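Local coordinates for protein glutathione transferase lambda1 (Populus trichocarpa, PDB 4PQH) that binds glutathione and probably acts in detoxification, as a thiol transferase and by transferring glutathione to electrophilic substrates, at residues V9-L14 against L57-L62. Residues are numbered along the deposited sequence; the frame is centred on the assembly and turned at random.
With GSH (glutathione), chain C.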
ATOM      1  N   VAL A   9     -11.431   5.545  15.569  1.00 31.89           N
ATOM      2  CA  VAL A   9     -11.748   4.200  16.025  1.00 30.04           C
ATOM      3  C   VAL A   9     -11.763   3.259  14.830  1.00 27.18           C
ATOM      4  O   VAL A   9     -12.544   3.452  13.895  1.00 27.01           O
ATOM      5  CB  VAL A   9     -13.130   4.148  16.705  1.00 31.74           C
ATOM      6  CG1 VAL A   9     -13.484   2.716  17.073  1.00 31.10           C
ATOM      7  CG2 VAL A   9     -13.157   5.043  17.935  1.00 32.77           C
ATOM      8  N   LEU A  10     -10.887   2.257  14.849  1.00 24.46           N
ATOM      9  CA  LEU A  10     -10.873   1.229  13.812  1.00 23.46           C
ATOM     10  C   LEU A  10     -12.015   0.250  14.067  1.00 22.30           C
ATOM     11  O   LEU A  10     -12.156  -0.259  15.174  1.00 22.99           O
ATOM     12  CB  LEU A  10      -9.524   0.504  13.788  1.00 22.60           C
ATOM     13  CG  LEU A  10      -8.315   1.383  13.429  1.00 22.08           C
ATOM     14  CD1 LEU A  10      -7.047   0.546  13.325  1.00 23.59           C
ATOM     15  CD2 LEU A  10      -8.555   2.162  12.139  1.00 22.20           C
ATOM     16  N   PRO A  11     -12.847   0.001  13.043  1.00 21.20           N
ATOM     17  CA  PRO A  11     -14.063  -0.797  13.233  1.00 21.69           C
ATOM     18  C   PRO A  11     -13.793  -2.302  13.333  1.00 22.98           C
ATOM     19  O   PRO A  11     -12.701  -2.762  12.999  1.00 22.95           O
ATOM     20  CB  PRO A  11     -14.883  -0.473  11.979  1.00 21.76           C
ATOM     21  CG  PRO A  11     -13.874  -0.140  10.951  1.00 22.31           C
ATOM     22  CD  PRO A  11     -12.756   0.557  11.680  1.00 20.97           C
ATOM     23  N   PRO A  12     -14.784  -3.071  13.805  1.00 23.81           N
ATOM     24  CA  PRO A  12     -14.561  -4.513  13.946  1.00 24.07           C
ATOM     25  C   PRO A  12     -14.441  -5.246  12.615  1.00 24.72           C
ATOM     26  O   PRO A  12     -15.027  -4.837  11.614  1.00 25.44           O
ATOM     27  CB  PRO A  12     -15.823  -4.998  14.678  1.00 25.45           C
ATOM     28  CG  PRO A  12     -16.406  -3.780  15.302  1.00 25.10           C
ATOM     29  CD  PRO A  12     -16.080  -2.659  14.371  1.00 24.59           C
ATOM     30  N   VAL A  13     -13.694  -6.345  12.627  1.00 25.30           N
ATOM     31  CA  VAL A  13     -13.562  -7.210  11.461  1.00 23.83           C
ATOM     32  C   VAL A  13     -14.871  -7.963  11.164  1.00 25.38           C
ATOM     33  O   VAL A  13     -15.462  -8.573  12.056  1.00 27.87           O
ATOM     34  CB  VAL A  13     -12.408  -8.212  11.670  1.00 23.87           C
ATOM     35  CG1 VAL A  13     -12.210  -9.066  10.429  1.00 24.66           C
ATOM     36  CG2 VAL A  13     -11.126  -7.467  12.029  1.00 24.05           C
ATOM     37  N   LEU A  14     -15.323  -7.908   9.912  1.00 24.89           N
ATOM     38  CA  LEU A  14     -16.555  -8.582   9.507  1.00 25.76           C
ATOM     39  C   LEU A  14     -16.269  -9.991   8.995  1.00 27.77           C
ATOM     40  O   LEU A  14     -15.334 -10.213   8.223  1.00 27.26           O
ATOM     41  CB  LEU A  14     -17.301  -7.761   8.450  1.00 26.43           C
ATOM     42  CG  LEU A  14     -17.674  -6.343   8.891  1.00 27.06           C
ATOM     43  CD1 LEU A  14     -18.419  -5.592   7.797  1.00 26.58           C
ATOM     44  CD2 LEU A  14     -18.485  -6.378  10.172  1.00 27.66           C
ATOM     45  N   LEU A  57     -13.680   2.563   6.613  1.00 18.84           N
ATOM     46  CA  LEU A  57     -13.009   1.269   6.540  1.00 18.34           C
ATOM     47  C   LEU A  57     -14.002   0.137   6.770  1.00 19.41           C
ATOM     48  O   LEU A  57     -14.783   0.174   7.718  1.00 21.04           O
ATOM     49  CB  LEU A  57     -11.897   1.178   7.580  1.00 18.85           C
ATOM     50  CG  LEU A  57     -10.731   2.158   7.451  1.00 19.07           C
ATOM     51  CD1 LEU A  57      -9.704   1.847   8.522  1.00 18.21           C
ATOM     52  CD2 LEU A  57     -10.106   2.083   6.070  1.00 19.84           C
ATOM     53  N   VAL A  58     -13.974  -0.858   5.892  1.00 19.16           N
ATOM     54  CA  VAL A  58     -14.739  -2.084   6.096  1.00 20.06           C
ATOM     55  C   VAL A  58     -13.782  -3.269   6.064  1.00 20.34           C
ATOM     56  O   VAL A  58     -13.462  -3.796   4.993  1.00 20.15           O
ATOM     57  CB  VAL A  58     -15.849  -2.274   5.042  1.00 19.90           C
ATOM     58  CG1 VAL A  58     -16.661  -3.532   5.348  1.00 20.41           C
ATOM     59  CG2 VAL A  58     -16.763  -1.066   5.006  1.00 21.10           C
ATOM     60  N   PRO A  59     -13.289  -3.673   7.240  1.00 20.91           N
ATOM     61  CA  PRO A  59     -12.348  -4.793   7.303  1.00 19.94           C
ATOM     62  C   PRO A  59     -13.065  -6.132   7.312  1.00 21.12           C
ATOM     63  O   PRO A  59     -14.057  -6.310   8.023  1.00 22.23           O
ATOM     64  CB  PRO A  59     -11.616  -4.560   8.624  1.00 20.78           C
ATOM     65  CG  PRO A  59     -12.597  -3.810   9.469  1.00 21.41           C
ATOM     66  CD  PRO A  59     -13.483  -3.023   8.549  1.00 21.22           C
ATOM     67  N   ILE A  60     -12.559  -7.059   6.508  1.00 20.02           N
ATOM     68  CA  ILE A  60     -13.107  -8.404   6.473  1.00 20.87           C
ATOM     69  C   ILE A  60     -12.018  -9.411   6.809  1.00 21.55           C
ATOM     70  O   ILE A  60     -10.823  -9.121   6.707  1.00 22.48           O
ATOM     71  CB  ILE A  60     -13.773  -8.728   5.108  1.00 20.80           C
ATOM     72  CG1 ILE A  60     -12.735  -8.774   3.982  1.00 21.51           C
ATOM     73  CG2 ILE A  60     -14.887  -7.728   4.794  1.00 22.83           C
ATOM     74  CD1 ILE A  60     -13.313  -9.209   2.644  1.00 22.04           C
ATOM     75  N   ASP A  61     -12.446 -10.598   7.229  1.00 22.28           N
ATOM     76  CA  ASP A  61     -11.553 -11.684   7.607  1.00 24.27           C
ATOM     77  C   ASP A  61     -11.457 -12.599   6.400  1.00 25.02           C
ATOM     78  O   ASP A  61     -12.423 -13.261   6.063  1.00 26.61           O
ATOM     79  CB  ASP A  61     -12.182 -12.433   8.784  1.00 26.06           C
ATOM     80  CG  ASP A  61     -11.314 -13.563   9.318  1.00 28.54           C
ATOM     81  OD1 ASP A  61     -10.375 -14.010   8.625  1.00 30.23           O
ATOM     82  OD2 ASP A  61     -11.591 -14.015  10.448  1.00 30.18           O
ATOM     83  N   LEU A  62     -10.307 -12.640   5.738  1.00 25.50           N
ATOM     84  CA  LEU A  62     -10.189 -13.429   4.509  1.00 25.67           C
ATOM     85  C   LEU A  62     -10.257 -14.947   4.712  1.00 28.55           C
ATOM     86  O   LEU A  62     -10.492 -15.688   3.760  1.00 29.91           O
ATOM     87  CB  LEU A  62      -8.918 -13.062   3.744  1.00 25.37           C
ATOM     88  CG  LEU A  62      -8.782 -11.600   3.306  1.00 24.08           C
ATOM     89  CD1 LEU A  62      -7.474 -11.426   2.568  1.00 24.85           C
ATOM     90  CD2 LEU A  62      -9.951 -11.174   2.435  1.00 24.58           C
TER
HETATM   91  N1  GSH C 300      -3.540  -7.184  -7.627  0.58 15.55           N
HETATM   92  CA1 GSH C 300      -4.366  -7.002  -6.448  0.58 14.76           C
HETATM   93  C1  GSH C 300      -4.135  -5.600  -5.964  0.58 20.79           C
HETATM   94  O11 GSH C 300      -3.073  -5.020  -6.279  0.58 12.61           O
HETATM   95  O12 GSH C 300      -4.997  -5.020  -5.279  0.58 13.78           O
HETATM   96  CB1 GSH C 300      -3.992  -8.020  -5.368  0.58 18.74           C
HETATM   97  CG1 GSH C 300      -4.989  -8.065  -4.212  0.58 12.20           C
HETATM   98  CD1 GSH C 300      -4.723  -9.281  -3.351  0.58 22.80           C
HETATM   99  OE1 GSH C 300      -3.869 -10.291  -3.839  0.58 27.64           O
HETATM  100  N2  GSH C 300      -5.310  -9.364  -2.155  0.58 13.99           N
HETATM  101  CA2 GSH C 300      -5.257 -10.635  -1.443  0.58 25.56           C
HETATM  102  C2  GSH C 300      -6.614 -11.256  -1.328  0.58 32.83           C
HETATM  103  O2  GSH C 300      -7.759 -10.448  -1.286  0.58 13.19           O
HETATM  104  CB2 GSH C 300      -4.711 -10.474  -0.033  0.58 16.23           C
HETATM  105  SG2 GSH C 300      -2.923 -10.191   0.050  0.58 33.76           S
HETATM  106  N3  GSH C 300      -6.690 -12.583  -1.256  0.58 19.77           N
HETATM  107  CA3 GSH C 300      -7.983 -13.210  -1.063  0.58 26.11           C
HETATM  108  C3  GSH C 300      -8.282 -14.217  -2.146  0.58 32.31           C
HETATM  109  O31 GSH C 300      -9.301 -14.938  -2.070  0.58 39.92           O
HETATM  110  O32 GSH C 300      -7.526 -14.335  -3.135  0.58 30.97           O
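In the thioredoxin-like domain of this Lambda-class glutathione transferase, an irregular N-terminal segment, residues 9-14, packs against strand 55-59, one of the two outermost of the sheet, and the loop after it, meeting them through a single beta bridge, Leu14 with Ile60. Two backbone hydrogen bonds make the bridge. Leu14 N donates to Pro59 O almost linearly (2.8 Å, 172° at the hydrogen), and Leu14 O accepts the N-H of Asp61 in a longer, more bent bond (3.1 Å, 148°). The same carbonyl also receives a CA-H...O contact from Ile60 CA.

Upstream, prolines do the packing. Pro11 CG rests 3.4 Å from Leu57 O and 3.8 Å from Pro59 CD, and the two pyrrolidine rings meet obliquely. Pro59 CG also lies 3.4 Å from Pro12 O. An alanine at Pro59, without CG and CD, would probably leave Pro11 CG and Pro12 O without their ring partner and open a gap between the two segments. Leu10 CD2 reaches Leu57 CD1 beyond this pair of rings. At the other end, Leu14 CD1 meets Val58 CG1 (3.7 Å). Val13 holds CG1 anti to its backbone N (chi1 -177°), which lays that methyl over the Ile60-Asp61 peptide and 3.7 Å from Asp61 CB. The carboxylate of Asp61 turns back to its own loop, where OD1 accepts the N-H of Gln63.

Leu62, further along this loop, belongs to the glutathione pocket, with CD1 beside the cysteinyl CB2 of the ligand. Strand 28-32 pairs with 55-59 through Leu30 and Ile32, the Tyr34 hydroxyl hydrogen-bonds to Pro11 O, Trp43 of helix 37-48 packs on Leu10 and Leu57, and helix 67-73 brings Trp68 to Leu14 and Tyr69 to Ile60.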